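Local structure of terminal uridylyltransferase 1 (Trypanosoma brucei, 5HZD) at residues P12-T17 with L23-E28; T17-L22 with R460-I465. The protein catalyses the addition of uridines from UTP to the 3' hydroxyl of guide RNAs, ribosomal RNAs and some mRNAs, and takes part in mitochondrial RNA editing. All coordinates share one frame; numbering follows the deposited sequence. Where two conformers were deposited one is given.

Contact 1: P12-T17 with L23-E28. With ZN (zinc ion), chain B.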
# COMPACT_ATOMS: atom_id res chain seq x y z
N PRO A 12 -33.86 4.76 10.35
CA PRO A 12 -34.29 4.87 8.95
C PRO A 12 -35.28 6.00 8.70
O PRO A 12 -35.64 6.20 7.55
CB PRO A 12 -34.96 3.52 8.70
CG PRO A 12 -35.54 3.15 10.03
CD PRO A 12 -34.55 3.67 11.06
N HIS A 13 -35.68 6.73 9.73
CA HIS A 13 -36.81 7.65 9.59
C HIS A 13 -36.51 9.14 9.79
O HIS A 13 -37.35 9.99 9.50
CB HIS A 13 -37.90 7.26 10.59
CG HIS A 13 -37.45 7.33 12.02
ND1 HIS A 13 -36.79 6.30 12.65
CD2 HIS A 13 -37.57 8.32 12.95
CE1 HIS A 13 -36.52 6.64 13.89
NE2 HIS A 13 -36.98 7.86 14.10
N ALA A 14 -35.32 9.47 10.27
CA ALA A 14 -35.09 10.84 10.71
C ALA A 14 -34.47 11.69 9.59
O ALA A 14 -33.35 11.46 9.16
CB ALA A 14 -34.21 10.87 11.97
N VAL A 15 -35.27 12.65 9.11
CA VAL A 15 -34.80 13.57 8.09
C VAL A 15 -35.00 15.00 8.55
O VAL A 15 -35.97 15.33 9.23
CB VAL A 15 -35.51 13.35 6.75
CG1 VAL A 15 -34.99 12.07 6.09
CG2 VAL A 15 -37.01 13.29 6.95
N PHE A 16 -34.05 15.86 8.19
CA PHE A 16 -34.09 17.23 8.67
C PHE A 16 -33.81 18.19 7.54
O PHE A 16 -33.30 17.79 6.49
CB PHE A 16 -33.04 17.39 9.76
CG PHE A 16 -33.20 16.38 10.87
CD1 PHE A 16 -32.56 15.15 10.80
CD2 PHE A 16 -34.03 16.65 11.95
CE1 PHE A 16 -32.73 14.19 11.81
CE2 PHE A 16 -34.20 15.71 12.97
CZ PHE A 16 -33.55 14.48 12.89
N THR A 17 -34.10 19.46 7.78
CA THR A 17 -33.85 20.47 6.77
C THR A 17 -32.65 21.34 7.09
O THR A 17 -32.32 22.23 6.31
CB THR A 17 -35.10 21.34 6.51
OG1 THR A 17 -35.48 22.00 7.73
CG2 THR A 17 -36.26 20.47 6.04
N LEU A 23 -27.15 17.11 13.38
CA LEU A 23 -26.08 16.86 14.36
C LEU A 23 -26.69 16.72 15.75
O LEU A 23 -26.30 15.83 16.52
CB LEU A 23 -25.07 18.01 14.37
CG LEU A 23 -24.05 18.11 13.25
CD1 LEU A 23 -23.20 19.34 13.47
CD2 LEU A 23 -23.18 16.87 13.19
N ALA A 24 -27.62 17.61 16.09
CA ALA A 24 -28.32 17.52 17.36
C ALA A 24 -29.05 16.19 17.51
O ALA A 24 -29.05 15.60 18.58
CB ALA A 24 -29.28 18.66 17.53
N HIS A 25 -29.66 15.72 16.42
CA HIS A 25 -30.35 14.44 16.48
C HIS A 25 -29.35 13.31 16.78
O HIS A 25 -29.64 12.40 17.56
CB HIS A 25 -31.05 14.15 15.15
CG HIS A 25 -31.46 12.72 14.99
ND1 HIS A 25 -32.63 12.23 15.54
CD2 HIS A 25 -30.85 11.68 14.39
CE1 HIS A 25 -32.73 10.94 15.24
NE2 HIS A 25 -31.66 10.58 14.57
N ALA A 26 -28.19 13.38 16.15
CA ALA A 26 -27.16 12.35 16.35
C ALA A 26 -26.72 12.24 17.83
O ALA A 26 -26.67 11.14 18.38
CB ALA A 26 -25.98 12.57 15.43
N GLU A 27 -26.43 13.35 18.50
CA GLU A 27 -26.09 13.31 19.92
C GLU A 27 -27.27 12.91 20.80
O GLU A 27 -27.13 12.08 21.71
CB GLU A 27 -25.56 14.67 20.39
CG GLU A 27 -25.47 14.78 21.91
CD GLU A 27 -24.56 13.74 22.54
OE1 GLU A 27 -23.57 13.33 21.90
OE2 GLU A 27 -24.83 13.32 23.68
N GLU A 28 -28.43 13.49 20.54
CA GLU A 28 -29.59 13.23 21.40
C GLU A 28 -30.17 11.81 21.30
O GLU A 28 -30.62 11.23 22.30
CB GLU A 28 -30.67 14.29 21.16
CG GLU A 28 -30.17 15.72 21.46
CD GLU A 28 -31.17 16.81 21.07
OE1 GLU A 28 -30.99 17.96 21.51
OE2 GLU A 28 -32.14 16.51 20.32
ZN ZN B . -31.21 8.66 13.84
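Ala14 and Phe16 bear on the same face of the His25 imidazole, the first near its metal-binding end and the second near its root. The methyl CB of Ala14 lies 3.5 Å above the ring plane, displaced toward the rim, and comes within 3.6 Å of CE1 of His25. This methyl stands 26° off the normal of the His25 ring, a CH-pi contact. Phe16 meets the other end, its CZ 3.4 Å from CB of His25, while CE1 of Phe16 lies over the imidazole. The two planes are inclined at 45°, an oblique pairing with centroids 5.1 Å apart. No hydrogen bond crosses between 12-17 and 23-28; the touching is all van der Waals and CH-pi. NE2 of His25 binds the zinc ion at 2.1 Å, and Cys8, Cys11 and His30 complete the site of an atypical C2H2 zinc finger, in which a beta hairpin and a helix share the metal. With CG of His25 anti to the backbone N (chi1 165°), the ring reaches from helix 19-30 toward the hairpin and the metal. Further out, His29 stacks on the same imidazole. Backbone hydrogen bonds of Phe16 with Tyr6 in strand 6-7 and of Ala14 with Cys8 tie segment 12-17 to the first strand of the hairpin and the turn after it, while Ala26 packs on Val481, Thr482 and Leu485 of helix 481-497.

Contact 2: T17-L22 with R460-I465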
# COMPACT_ATOMS: atom_id res chain seq x y z
N THR A 17 -34.10 19.46 7.78
CA THR A 17 -33.85 20.47 6.77
C THR A 17 -32.65 21.34 7.09
O THR A 17 -32.32 22.23 6.31
CB THR A 17 -35.10 21.34 6.51
OG1 THR A 17 -35.48 22.00 7.73
CG2 THR A 17 -36.26 20.47 6.04
N THR A 18 -32.00 21.09 8.22
CA THR A 18 -30.75 21.78 8.56
C THR A 18 -29.70 20.82 9.09
O THR A 18 -30.03 19.80 9.72
CB THR A 18 -30.95 22.90 9.62
OG1 THR A 18 -31.28 22.32 10.89
CG2 THR A 18 -32.06 23.86 9.20
N HIS A 19 -28.44 21.15 8.84
CA HIS A 19 -27.36 20.35 9.36
C HIS A 19 -27.33 20.36 10.89
O HIS A 19 -27.04 19.34 11.50
CB HIS A 19 -26.02 20.81 8.79
CG HIS A 19 -24.90 19.86 9.05
ND1 HIS A 19 -23.80 20.19 9.81
CD2 HIS A 19 -24.72 18.57 8.68
CE1 HIS A 19 -22.98 19.16 9.88
NE2 HIS A 19 -23.52 18.16 9.20
N ALA A 20 -27.59 21.52 11.48
CA ALA A 20 -27.63 21.65 12.94
C ALA A 20 -28.60 20.65 13.54
O ALA A 20 -28.30 20.00 14.55
CB ALA A 20 -28.03 23.07 13.32
N ALA A 21 -29.75 20.50 12.91
CA ALA A 21 -30.78 19.60 13.42
C ALA A 21 -30.32 18.15 13.30
O ALA A 21 -30.62 17.31 14.17
CB ALA A 21 -32.08 19.81 12.67
N LEU A 22 -29.61 17.84 12.22
CA LEU A 22 -29.07 16.50 12.02
C LEU A 22 -28.05 16.17 13.11
O LEU A 22 -28.10 15.10 13.70
CB LEU A 22 -28.42 16.37 10.65
CG LEU A 22 -27.82 14.99 10.35
CD1 LEU A 22 -28.94 13.98 10.14
CD2 LEU A 22 -26.87 15.04 9.16
N ARG A 460 -22.63 9.55 0.90
CA ARG A 460 -22.64 10.56 1.96
C ARG A 460 -21.57 11.61 1.65
O ARG A 460 -20.53 11.29 1.05
CB ARG A 460 -22.29 9.94 3.31
CG ARG A 460 -23.34 8.95 3.81
CD ARG A 460 -24.65 9.65 4.06
NE ARG A 460 -25.59 8.80 4.78
CZ ARG A 460 -26.83 9.13 5.09
NH1 ARG A 460 -27.33 10.33 4.76
NH2 ARG A 460 -27.57 8.27 5.74
N TYR A 461 -21.87 12.85 2.02
CA TYR A 461 -20.95 13.97 1.83
C TYR A 461 -20.79 14.72 3.14
O TYR A 461 -20.68 15.95 3.18
CB TYR A 461 -21.48 14.93 0.75
CG TYR A 461 -21.58 14.32 -0.63
CD1 TYR A 461 -20.49 13.70 -1.21
CD2 TYR A 461 -22.76 14.40 -1.37
CE1 TYR A 461 -20.56 13.15 -2.49
CE2 TYR A 461 -22.85 13.84 -2.65
CZ TYR A 461 -21.73 13.23 -3.20
OH TYR A 461 -21.81 12.68 -4.46
N GLU A 462 -20.78 13.97 4.25
CA GLU A 462 -20.55 14.54 5.56
C GLU A 462 -19.09 14.89 5.74
O GLU A 462 -18.75 16.04 6.08
CB GLU A 462 -20.95 13.53 6.63
CG GLU A 462 -21.09 14.10 8.00
CD GLU A 462 -22.27 15.06 8.18
OE1 GLU A 462 -23.38 14.86 7.62
OE2 GLU A 462 -22.06 16.04 8.92
N LEU A 463 -18.24 13.89 5.55
CA LEU A 463 -16.80 14.12 5.54
C LEU A 463 -16.32 13.87 4.13
O LEU A 463 -16.51 12.76 3.60
CB LEU A 463 -16.10 13.13 6.48
CG LEU A 463 -16.61 13.02 7.91
CD1 LEU A 463 -15.63 12.14 8.70
CD2 LEU A 463 -16.70 14.41 8.54
N CYS A 464 -15.72 14.88 3.50
CA CYS A 464 -15.39 14.76 2.09
C CYS A 464 -13.90 14.79 1.81
O CYS A 464 -13.21 15.74 2.22
CB CYS A 464 -16.05 15.89 1.30
SG CYS A 464 -17.85 15.76 1.30
N ILE A 465 -13.41 13.77 1.10
CA ILE A 465 -12.02 13.71 0.66
C ILE A 465 -12.09 13.35 -0.82
O ILE A 465 -12.66 12.29 -1.18
CB ILE A 465 -11.25 12.63 1.42
CG1 ILE A 465 -11.23 12.94 2.91
CG2 ILE A 465 -9.83 12.55 0.89
CD1 ILE A 465 -10.47 11.87 3.72
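The imidazole of His19 and the carboxylate of Glu462 meet edge on, their planes only 16° apart, so neither flat group lies over the face of the other. NE2 at the ring edge donates to OE2 of Glu462 across 2.6 Å, a short bond and nearly straight at 163°. The acceptor sits 6° out of the ring plane and receives the proton on its syn lone pair, facing its partner oxygen. That second oxygen, OE1 of Glu462, turns toward Leu22, whose methyl CD2 lies 3.8 Å away as the leucine and glutamate chains run antiparallel alongside one another. Glu462 reaches the helix through a bend at chi2, which swings the carboxylate round to confront the ring. A negative carboxylate so placed would be expected to favour a protonated imidazole. Behind His19, Thr18 is the N-cap of helix 19-30: its OG1 accepts from N of Ala21 at 3.1 Å, fixing the first turn from which the histidine projects. On the other partner's side, Lys427 binds the backbone O of both Tyr461 and Glu462, and Ser484 of helix 481-497 touches the glutamate side chain. The arrangement is a His-carboxylate hydrogen bond that joins the helix of the C2H2 zinc finger to the loop that runs into the proposed nucleotide recognition motif.

From the N terminus the chain runs through strands 6-7 and 15-16 into helix 19-30, and contact 1 closes this short loop by bringing 12-17 against 23-28, six residues apart. Contact 2 starts at the end of the first of these segments, its 17-22 sharing Thr17 and running up to the second, and closes a loop of more than four hundred residues at 460-465, so the two cross along the chain. They meet physically as well: the Phe16 ring packs on Ala21 and Leu22, CD2 of Phe16 to CB of Ala21 being 3.8 Å. Contact 1 thus joins hairpin to helix within the zinc finger, and contact 2 joins that helix to the loop before helix 481-497.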